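Local coordinates for protein L-Ala-D/L-Glu Epimerase (Escherichia coli, PDB 1JPD) that belongs to the enolase superfamily, whose members join a capping N-terminal domain of sheet and helices to a C-terminal TIM-barrel-like domain, at residues V165-A170 with A174-D179; D134-S139 with S161-A166; G46-Y51 with A59-Q64. All coordinates share one frame; numbering follows the deposited sequence.

Contact 1: residues V165-A170 with A174-D179; sequences VAIRTA and ATLIVD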
loop_
_atom_site.group_PDB
_atom_site.type_symbol
_atom_site.label_atom_id
_atom_site.label_comp_id
_atom_site.label_asym_id
_atom_site.label_seq_id
_atom_site.Cartn_x
_atom_site.Cartn_y
_atom_site.Cartn_z
ATOM N N VAL A 165 15.477 -4.230 20.746
ATOM C CA VAL A 165 15.605 -5.179 21.841
ATOM C C VAL A 165 14.457 -4.995 22.837
ATOM O O VAL A 165 13.771 -5.969 23.169
ATOM C CB VAL A 165 16.976 -5.054 22.554
ATOM C CG1 VAL A 165 16.944 -5.751 23.920
ATOM C CG2 VAL A 165 18.051 -5.694 21.691
ATOM N N ALA A 166 14.228 -3.761 23.295
ATOM C CA ALA A 166 13.145 -3.500 24.247
ATOM C C ALA A 166 11.779 -3.924 23.695
ATOM O O ALA A 166 10.950 -4.444 24.437
ATOM C CB ALA A 166 13.119 -2.028 24.634
ATOM N N ILE A 167 11.548 -3.705 22.401
ATOM C CA ILE A 167 10.282 -4.091 21.768
ATOM C C ILE A 167 10.090 -5.618 21.735
ATOM O O ILE A 167 9.061 -6.130 22.197
ATOM C CB ILE A 167 10.178 -3.514 20.324
ATOM C CG1 ILE A 167 9.979 -1.997 20.396
ATOM C CG2 ILE A 167 9.029 -4.159 19.563
ATOM C CD1 ILE A 167 10.125 -1.281 19.056
ATOM N N ARG A 168 11.071 -6.342 21.195
ATOM C CA ARG A 168 10.978 -7.798 21.127
ATOM C C ARG A 168 10.823 -8.424 22.516
ATOM O O ARG A 168 10.085 -9.394 22.682
ATOM C CB ARG A 168 12.208 -8.401 20.436
ATOM C CG ARG A 168 12.271 -9.925 20.548
ATOM C CD ARG A 168 10.975 -10.558 20.057
ATOM N NE ARG A 168 10.943 -10.708 18.604
ATOM C CZ ARG A 168 9.829 -10.848 17.893
ATOM N NH1 ARG A 168 8.648 -10.848 18.497
ATOM N NH2 ARG A 168 9.900 -11.014 16.582
ATOM N N THR A 169 11.521 -7.878 23.506
ATOM C CA THR A 169 11.434 -8.395 24.869
ATOM C C THR A 169 10.006 -8.229 25.396
ATOM O O THR A 169 9.521 -9.058 26.173
ATOM C CB THR A 169 12.398 -7.645 25.837
ATOM O OG1 THR A 169 13.753 -7.783 25.385
ATOM C CG2 THR A 169 12.280 -8.203 27.252
ATOM N N ALA A 170 9.342 -7.156 24.966
ATOM C CA ALA A 170 7.976 -6.853 25.389
ATOM C C ALA A 170 6.935 -7.733 24.709
ATOM O O ALA A 170 5.997 -8.202 25.358
ATOM C CB ALA A 170 7.663 -5.384 25.129
ATOM N N ALA A 174 4.932 -11.489 19.194
ATOM C CA ALA A 174 4.451 -10.662 18.098
ATOM C C ALA A 174 5.296 -10.837 16.851
ATOM O O ALA A 174 6.511 -11.021 16.941
ATOM C CB ALA A 174 4.466 -9.202 18.515
ATOM N N THR A 175 4.652 -10.809 15.688
ATOM C CA THR A 175 5.374 -10.888 14.419
ATOM C C THR A 175 5.794 -9.436 14.170
ATOM O O THR A 175 4.948 -8.537 14.165
ATOM C CB THR A 175 4.469 -11.329 13.257
ATOM O OG1 THR A 175 3.951 -12.640 13.515
ATOM C CG2 THR A 175 5.257 -11.340 11.950
ATOM N N LEU A 176 7.086 -9.198 13.973
ATOM C CA LEU A 176 7.577 -7.838 13.766
ATOM C C LEU A 176 8.175 -7.567 12.388
ATOM O O LEU A 176 8.933 -8.384 11.865
ATOM C CB LEU A 176 8.651 -7.501 14.810
ATOM C CG LEU A 176 8.376 -7.710 16.293
ATOM C CD1 LEU A 176 9.645 -7.440 17.079
ATOM C CD2 LEU A 176 7.263 -6.786 16.748
ATOM N N ILE A 177 7.823 -6.422 11.803
ATOM C CA ILE A 177 8.404 -5.998 10.533
ATOM C C ILE A 177 8.888 -4.573 10.787
ATOM O O ILE A 177 8.286 -3.843 11.572
ATOM C CB ILE A 177 7.403 -6.063 9.358
ATOM C CG1 ILE A 177 6.194 -5.167 9.608
ATOM C CG2 ILE A 177 6.950 -7.508 9.151
ATOM C CD1 ILE A 177 5.203 -5.191 8.449
ATOM N N VAL A 178 10.000 -4.194 10.167
ATOM C CA VAL A 178 10.578 -2.869 10.369
ATOM C C VAL A 178 10.574 -1.999 9.122
ATOM O O VAL A 178 11.020 -2.425 8.055
ATOM C CB VAL A 178 12.043 -2.972 10.869
ATOM C CG1 VAL A 178 12.767 -1.645 10.671
ATOM C CG2 VAL A 178 12.068 -3.364 12.332
ATOM N N ASP A 179 10.069 -0.776 9.267
ATOM C CA ASP A 179 10.044 0.175 8.166
ATOM C C ASP A 179 11.093 1.232 8.490
ATOM O O ASP A 179 10.845 2.141 9.278
ATOM C CB ASP A 179 8.665 0.831 8.039
ATOM C CG ASP A 179 8.513 1.636 6.746
ATOM O OD1 ASP A 179 9.490 1.701 5.971
ATOM O OD2 ASP A 179 7.421 2.199 6.499
HETATM O O HOH W 1 8.710 -11.662 13.968
#

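Contact 2: residues D134-S139 with S161-A166; sequences DQMANS and SERMVA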
loop_
_atom_site.group_PDB
_atom_site.type_symbol
_atom_site.label_atom_id
_atom_site.label_comp_id
_atom_site.label_asym_id
_atom_site.label_seq_id
_atom_site.Cartn_x
_atom_site.Cartn_y
_atom_site.Cartn_z
ATOM N N ASP A 134 11.838 2.452 25.767
ATOM C CA ASP A 134 10.747 2.227 26.707
ATOM C C ASP A 134 9.381 2.532 26.083
ATOM O O ASP A 134 8.480 1.691 26.104
ATOM C CB ASP A 134 10.925 3.104 27.944
ATOM C CG ASP A 134 9.883 2.821 29.008
ATOM O OD1 ASP A 134 9.409 3.785 29.647
ATOM O OD2 ASP A 134 9.547 1.630 29.207
ATOM N N GLN A 135 9.225 3.737 25.533
ATOM C CA GLN A 135 7.955 4.121 24.914
ATOM C C GLN A 135 7.549 3.163 23.801
ATOM O O GLN A 135 6.392 2.758 23.721
ATOM C CB GLN A 135 8.028 5.543 24.357
ATOM C CG GLN A 135 8.422 6.580 25.389
ATOM C CD GLN A 135 8.614 7.951 24.776
ATOM O OE1 GLN A 135 9.212 8.083 23.706
ATOM N NE2 GLN A 135 8.117 8.983 25.455
ATOM N N MET A 136 8.493 2.789 22.943
ATOM C CA MET A 136 8.158 1.873 21.857
ATOM C C MET A 136 7.784 0.497 22.375
ATOM O O MET A 136 6.949 -0.193 21.785
ATOM C CB MET A 136 9.314 1.768 20.867
ATOM C CG MET A 136 9.659 3.103 20.233
ATOM S SD MET A 136 10.868 2.955 18.926
ATOM C CE MET A 136 9.805 2.254 17.627
ATOM N N ALA A 137 8.387 0.096 23.487
ATOM C CA ALA A 137 8.082 -1.204 24.058
ATOM C C ALA A 137 6.673 -1.212 24.659
ATOM O O ALA A 137 5.902 -2.146 24.423
ATOM C CB ALA A 137 9.125 -1.570 25.114
ATOM N N ASN A 138 6.332 -0.171 25.422
ATOM C CA ASN A 138 5.002 -0.086 26.031
ATOM C C ASN A 138 3.925 -0.075 24.962
ATOM O O ASN A 138 2.897 -0.751 25.088
ATOM C CB ASN A 138 4.851 1.172 26.889
ATOM C CG ASN A 138 5.611 1.081 28.190
ATOM O OD1 ASN A 138 5.601 0.041 28.861
ATOM N ND2 ASN A 138 6.267 2.175 28.566
ATOM N N SER A 139 4.160 0.699 23.908
ATOM C CA SER A 139 3.210 0.788 22.815
ATOM C C SER A 139 3.010 -0.574 22.170
ATOM O O SER A 139 1.875 -0.993 21.943
ATOM C CB SER A 139 3.696 1.786 21.767
ATOM O OG SER A 139 2.828 1.787 20.646
ATOM N N SER A 161 19.499 -0.625 18.052
ATOM C CA SER A 161 19.605 -1.813 18.886
ATOM C C SER A 161 18.705 -1.809 20.112
ATOM O O SER A 161 17.879 -2.713 20.267
ATOM C CB SER A 161 21.056 -2.060 19.302
ATOM O OG SER A 161 21.826 -2.481 18.190
ATOM N N GLU A 162 18.836 -0.809 20.981
ATOM C CA GLU A 162 17.999 -0.814 22.171
ATOM C C GLU A 162 16.504 -0.817 21.848
ATOM O O GLU A 162 15.746 -1.574 22.457
ATOM C CB GLU A 162 18.334 0.342 23.116
ATOM C CG GLU A 162 17.756 0.094 24.505
ATOM C CD GLU A 162 18.291 1.025 25.569
ATOM O OE1 GLU A 162 19.205 1.824 25.270
ATOM O OE2 GLU A 162 17.796 0.948 26.716
ATOM N N ARG A 163 16.075 0.001 20.892
ATOM C CA ARG A 163 14.661 0.041 20.519
ATOM C C ARG A 163 14.133 -1.351 20.158
ATOM O O ARG A 163 13.158 -1.825 20.748
ATOM C CB ARG A 163 14.431 1.001 19.339
ATOM C CG ARG A 163 14.481 2.467 19.717
ATOM C CD ARG A 163 14.481 3.392 18.506
ATOM N NE ARG A 163 14.311 4.788 18.918
ATOM C CZ ARG A 163 14.409 5.840 18.111
ATOM N NH1 ARG A 163 14.686 5.681 16.820
ATOM N NH2 ARG A 163 14.212 7.058 18.598
ATOM N N MET A 164 14.780 -2.007 19.197
ATOM C CA MET A 164 14.357 -3.337 18.770
ATOM C C MET A 164 14.467 -4.364 19.892
ATOM O O MET A 164 13.634 -5.269 19.992
ATOM C CB MET A 164 15.163 -3.795 17.552
ATOM C CG MET A 164 14.837 -3.010 16.300
ATOM S SD MET A 164 13.055 -2.965 16.036
ATOM C CE MET A 164 12.690 -4.698 15.601
ATOM N N VAL A 165 15.477 -4.230 20.746
ATOM C CA VAL A 165 15.605 -5.179 21.841
ATOM C C VAL A 165 14.457 -4.995 22.837
ATOM O O VAL A 165 13.771 -5.969 23.169
ATOM C CB VAL A 165 16.976 -5.054 22.554
ATOM C CG1 VAL A 165 16.944 -5.751 23.920
ATOM C CG2 VAL A 165 18.051 -5.694 21.691
ATOM N N ALA A 166 14.228 -3.761 23.295
ATOM C CA ALA A 166 13.145 -3.500 24.247
ATOM C C ALA A 166 11.779 -3.924 23.695
ATOM O O ALA A 166 10.950 -4.444 24.437
ATOM C CB ALA A 166 13.119 -2.028 24.634
#

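Contact 3: residues G46-Y51 with A59-Q64; sequences GECTPY and ASVMAQ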
loop_
_atom_site.group_PDB
_atom_site.type_symbol
_atom_site.label_atom_id
_atom_site.label_comp_id
_atom_site.label_asym_id
_atom_site.label_seq_id
_atom_site.Cartn_x
_atom_site.Cartn_y
_atom_site.Cartn_z
ATOM N N GLY A 46 -13.874 5.277 -8.205
ATOM C CA GLY A 46 -12.479 4.962 -7.969
ATOM C C GLY A 46 -11.785 6.092 -7.239
ATOM O O GLY A 46 -11.932 7.259 -7.602
ATOM N N GLU A 47 -11.037 5.756 -6.196
ATOM C CA GLU A 47 -10.328 6.766 -5.429
ATOM C C GLU A 47 -8.820 6.600 -5.580
ATOM O O GLU A 47 -8.333 5.523 -5.931
ATOM C CB GLU A 47 -10.704 6.661 -3.951
ATOM C CG GLU A 47 -9.949 7.611 -3.037
ATOM C CD GLU A 47 -10.330 7.445 -1.582
ATOM O OE1 GLU A 47 -11.537 7.540 -1.281
ATOM O OE2 GLU A 47 -9.428 7.228 -0.741
ATOM N N CYS A 48 -8.087 7.679 -5.332
ATOM C CA CYS A 48 -6.632 7.645 -5.392
ATOM C C CYS A 48 -6.043 8.724 -4.489
ATOM O O CYS A 48 -6.734 9.660 -4.061
ATOM C CB CYS A 48 -6.132 7.827 -6.829
ATOM S SG CYS A 48 -6.158 9.512 -7.438
ATOM N N THR A 49 -4.760 8.572 -4.182
ATOM C CA THR A 49 -4.063 9.519 -3.327
ATOM C C THR A 49 -2.791 9.996 -4.005
ATOM O O THR A 49 -1.804 9.273 -4.038
ATOM C CB THR A 49 -3.687 8.876 -1.980
ATOM O OG1 THR A 49 -4.885 8.516 -1.282
ATOM C CG2 THR A 49 -2.876 9.845 -1.124
ATOM N N PRO A 50 -2.805 11.215 -4.572
ATOM C CA PRO A 50 -1.605 11.735 -5.241
ATOM C C PRO A 50 -0.380 11.558 -4.331
ATOM O O PRO A 50 -0.401 11.955 -3.153
ATOM C CB PRO A 50 -1.961 13.199 -5.485
ATOM C CG PRO A 50 -3.441 13.131 -5.717
ATOM C CD PRO A 50 -3.901 12.197 -4.618
ATOM N N TYR A 51 0.674 10.959 -4.887
ATOM C CA TYR A 51 1.907 10.682 -4.145
ATOM C C TYR A 51 2.918 11.808 -4.309
ATOM O O TYR A 51 3.605 11.888 -5.330
ATOM C CB TYR A 51 2.519 9.354 -4.638
ATOM C CG TYR A 51 3.443 8.658 -3.655
ATOM C CD1 TYR A 51 3.560 9.098 -2.338
ATOM C CD2 TYR A 51 4.175 7.534 -4.036
ATOM C CE1 TYR A 51 4.382 8.434 -1.424
ATOM C CE2 TYR A 51 4.999 6.862 -3.131
ATOM C CZ TYR A 51 5.095 7.319 -1.828
ATOM O OH TYR A 51 5.892 6.664 -0.919
ATOM N N ALA A 59 -3.937 18.764 -8.070
ATOM C CA ALA A 59 -4.088 19.479 -9.339
ATOM C C ALA A 59 -3.475 18.672 -10.480
ATOM O O ALA A 59 -4.082 18.497 -11.546
ATOM C CB ALA A 59 -3.414 20.841 -9.249
ATOM N N SER A 60 -2.264 18.183 -10.234
ATOM C CA SER A 60 -1.513 17.391 -11.199
ATOM C C SER A 60 -2.256 16.132 -11.658
ATOM O O SER A 60 -2.299 15.815 -12.851
ATOM C CB SER A 60 -0.174 16.993 -10.582
ATOM O OG SER A 60 0.616 16.304 -11.525
ATOM N N VAL A 61 -2.834 15.414 -10.700
ATOM C CA VAL A 61 -3.567 14.193 -10.993
ATOM C C VAL A 61 -4.927 14.472 -11.629
ATOM O O VAL A 61 -5.374 13.722 -12.499
ATOM C CB VAL A 61 -3.761 13.359 -9.717
ATOM C CG1 VAL A 61 -4.518 12.084 -10.042
ATOM C CG2 VAL A 61 -2.405 13.037 -9.103
ATOM N N MET A 62 -5.593 15.541 -11.201
ATOM C CA MET A 62 -6.892 15.869 -11.779
ATOM C C MET A 62 -6.700 16.225 -13.245
ATOM O O MET A 62 -7.503 15.843 -14.097
ATOM C CB MET A 62 -7.552 17.021 -11.020
ATOM C CG MET A 62 -8.022 16.619 -9.640
ATOM S SD MET A 62 -8.889 17.933 -8.794
ATOM C CE MET A 62 -10.487 17.819 -9.606
ATOM N N ALA A 63 -5.621 16.940 -13.541
ATOM C CA ALA A 63 -5.329 17.309 -14.917
ATOM C C ALA A 63 -5.162 16.056 -15.781
ATOM O O ALA A 63 -5.693 15.989 -16.894
ATOM C CB ALA A 63 -4.069 18.163 -14.972
ATOM N N GLN A 64 -4.435 15.059 -15.276
ATOM C CA GLN A 64 -4.224 13.828 -16.038
ATOM C C GLN A 64 -5.535 13.111 -16.307
ATOM O O GLN A 64 -5.735 12.564 -17.391
ATOM C CB GLN A 64 -3.290 12.866 -15.300
ATOM C CG GLN A 64 -1.892 13.383 -15.037
ATOM C CD GLN A 64 -1.014 12.326 -14.395
ATOM O OE1 GLN A 64 -0.697 11.306 -15.011
ATOM N NE2 GLN A 64 -0.624 12.558 -13.151
#

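Contact 1: residues V165-A170 with A174-D179
Arg-168, near the end of helix 160-170, reaches across the short turn that follows the helix to Ala-174, just before strand 175-179, and Leu-176 within it. The direct polar link is the hydrogen bond from Arg-168 NH1 to Ala-174 O, 2.6 Å long and almost straight (173° at the hydrogen). It lies in both the guanidinium plane and the carbonyl plane. NH1 also donates to Val-171 O in the turn, while NE donates to Leu-199 O, so backbone carbonyls from two parts of the chain help to fix the rotation of the group. A water-mediated link runs alongside: water 1 accepts from Arg-168 NH2 at 2.9 Å and from the backbone N of Leu-176 at 3.0 Å.

The apolar part centres on Leu-176. Its CD1 sits over the middle of one guanidinium face, 3.5 Å from Arg-168 CZ. The arginine leaves the helix with CG anti to the backbone N (chi1 170°), then folds at chi2 and chi3, which brings its flat end round toward the strand. Ile-167 meets the same leucine methyl with CG2, 4.2 Å from Leu-176 CD1.

Helix and strand are the second half of the beta-alpha-beta unit that starts with strand 150-154, in the parallel part of the barrel sheet. One guanidinium thus combines two roles at this turn: its N-H groups serve backbone oxygens and a water, while its face lies against a buried leucine, which probably helps a charged group to sit beside the apolar layer between helix and strand.

Contact 2: residues D134-S139 with S161-A166
Ala-166 N donates to Glu-162 O at 2.8 Å, one of the ordinary bonds of helix 160-170, and on the flank of this turn Ala-166 presents its methyl to Ala-137 of helix 133-145. The two alanines bring the backbones close together, with CA atoms 5.6 Å apart. Ala-137 CB lies 4.0 Å from Ala-166 CB and is nearer still to the carbonyl, at 3.5 Å from Ala-166 O. With nothing larger than a methyl on either side, the second helix's own peptide group becomes part of the packing surface.

The helices follow strands 121-128 and 150-154 of the TIM-barrel-like domain and stand next to each other on the outside of the barrel. Pro-133, at the start of the first helix, extends the seam by touching Glu-162, Arg-163 and Ala-166.

Beside the alanines, Met-136, next to Ala-137, meets Arg-163, one turn before Ala-166, across a wider gap, with CA atoms 6.9 Å apart. Met-136 touches with its sulfur, which rests against the aliphatic part of the arginine: SD is 3.7 Å from both Arg-163 CG and Arg-163 CD. The methionine chain runs straight through chi2 (-173°), which carries SD across the gap, and bends at chi3, where CE swings off. Arg-163, extended from CG to NE, passes obliquely across it and offers methylene groups along its length. The charged end is held elsewhere: NH1 forms a salt bridge with Asp-156, and NE makes a weak hydrogen bond to Gly-131 O in the loop before the first helix. Met-136 also packs against Ile-167, one turn further along helix 160-170 from Arg-163.

Contact 3: residues G46-Y51 with A59-Q64
Val-61 lays its CG2 methyl against the ring of Pro-50, crossing it at about a right angle. The contact joins the edge of the three-stranded antiparallel sheet to the first helix after it, in the N-terminal domain characteristic of the mandelate racemase and muconate lactonizing enzyme family. Within 59-64, Val-61 alone touches 46-51, and its two methyls divide the work. CG2 takes the proline, at 3.5 Å from Pro-50 CG and 3.6 Å from Pro-50 CB; CG1 turns to the sulfur of Cys-48.

This split follows from the valine's torsion: CG1 is anti to the backbone N (chi1 -180°) and CG2 anti to the carbonyl carbon, which spreads the branches along the chain from Cys-48 to Pro-50. Both of these residues direct their CB atoms at the helix, whereas Thr-49 between them faces the opposite way. The core they build is apolar and is closed further by helix 89-104, where Ala-89 and Ala-93 touch Cys-48 and Ala-90 touches Val-61.

Glu-47 and Thr-49, interleaved with this core, serve the junction with the C-terminal domain. Glu-47 forms a salt bridge with Arg-284 and a hydrogen bond with Thr-282, and Thr-49 bonds through its backbone N to Asp-252 and through OG1 to Leu-280 O. The segment thus packs mainly into its own domain through Cys-48 and Pro-50, though Cys-48 also touches Asp-252. Cys-48 holds its thiol between its own backbone N and carbonyl carbon (chi1 78°), placing SG 4.0 Å from Val-61 CG1.

How the contacts relate
Along the chain contact 3 comes first, in the N-terminal domain, and closes before the other two open in the barrel domain. Contact 2 begins next, at helix 133-145, and contact 1 follows on from helix 160-170, where contact 2 ends. These two are neighbours, their centres 8 Å apart: they share Val-165 and Ala-166 on helix 160-170, which packs on both helix 133-145 and strand 175-179. They also touch directly, Val-178 CG2 lying 3.6 Å from Met-164 CE. Contact 3 lies on the opposite side of the chain's centre, its own centre about 36 Å from that of contact 1. The set thus samples both domains: helix-on-strand and helix-on-helix packing of the barrel domain, and the N-terminal core.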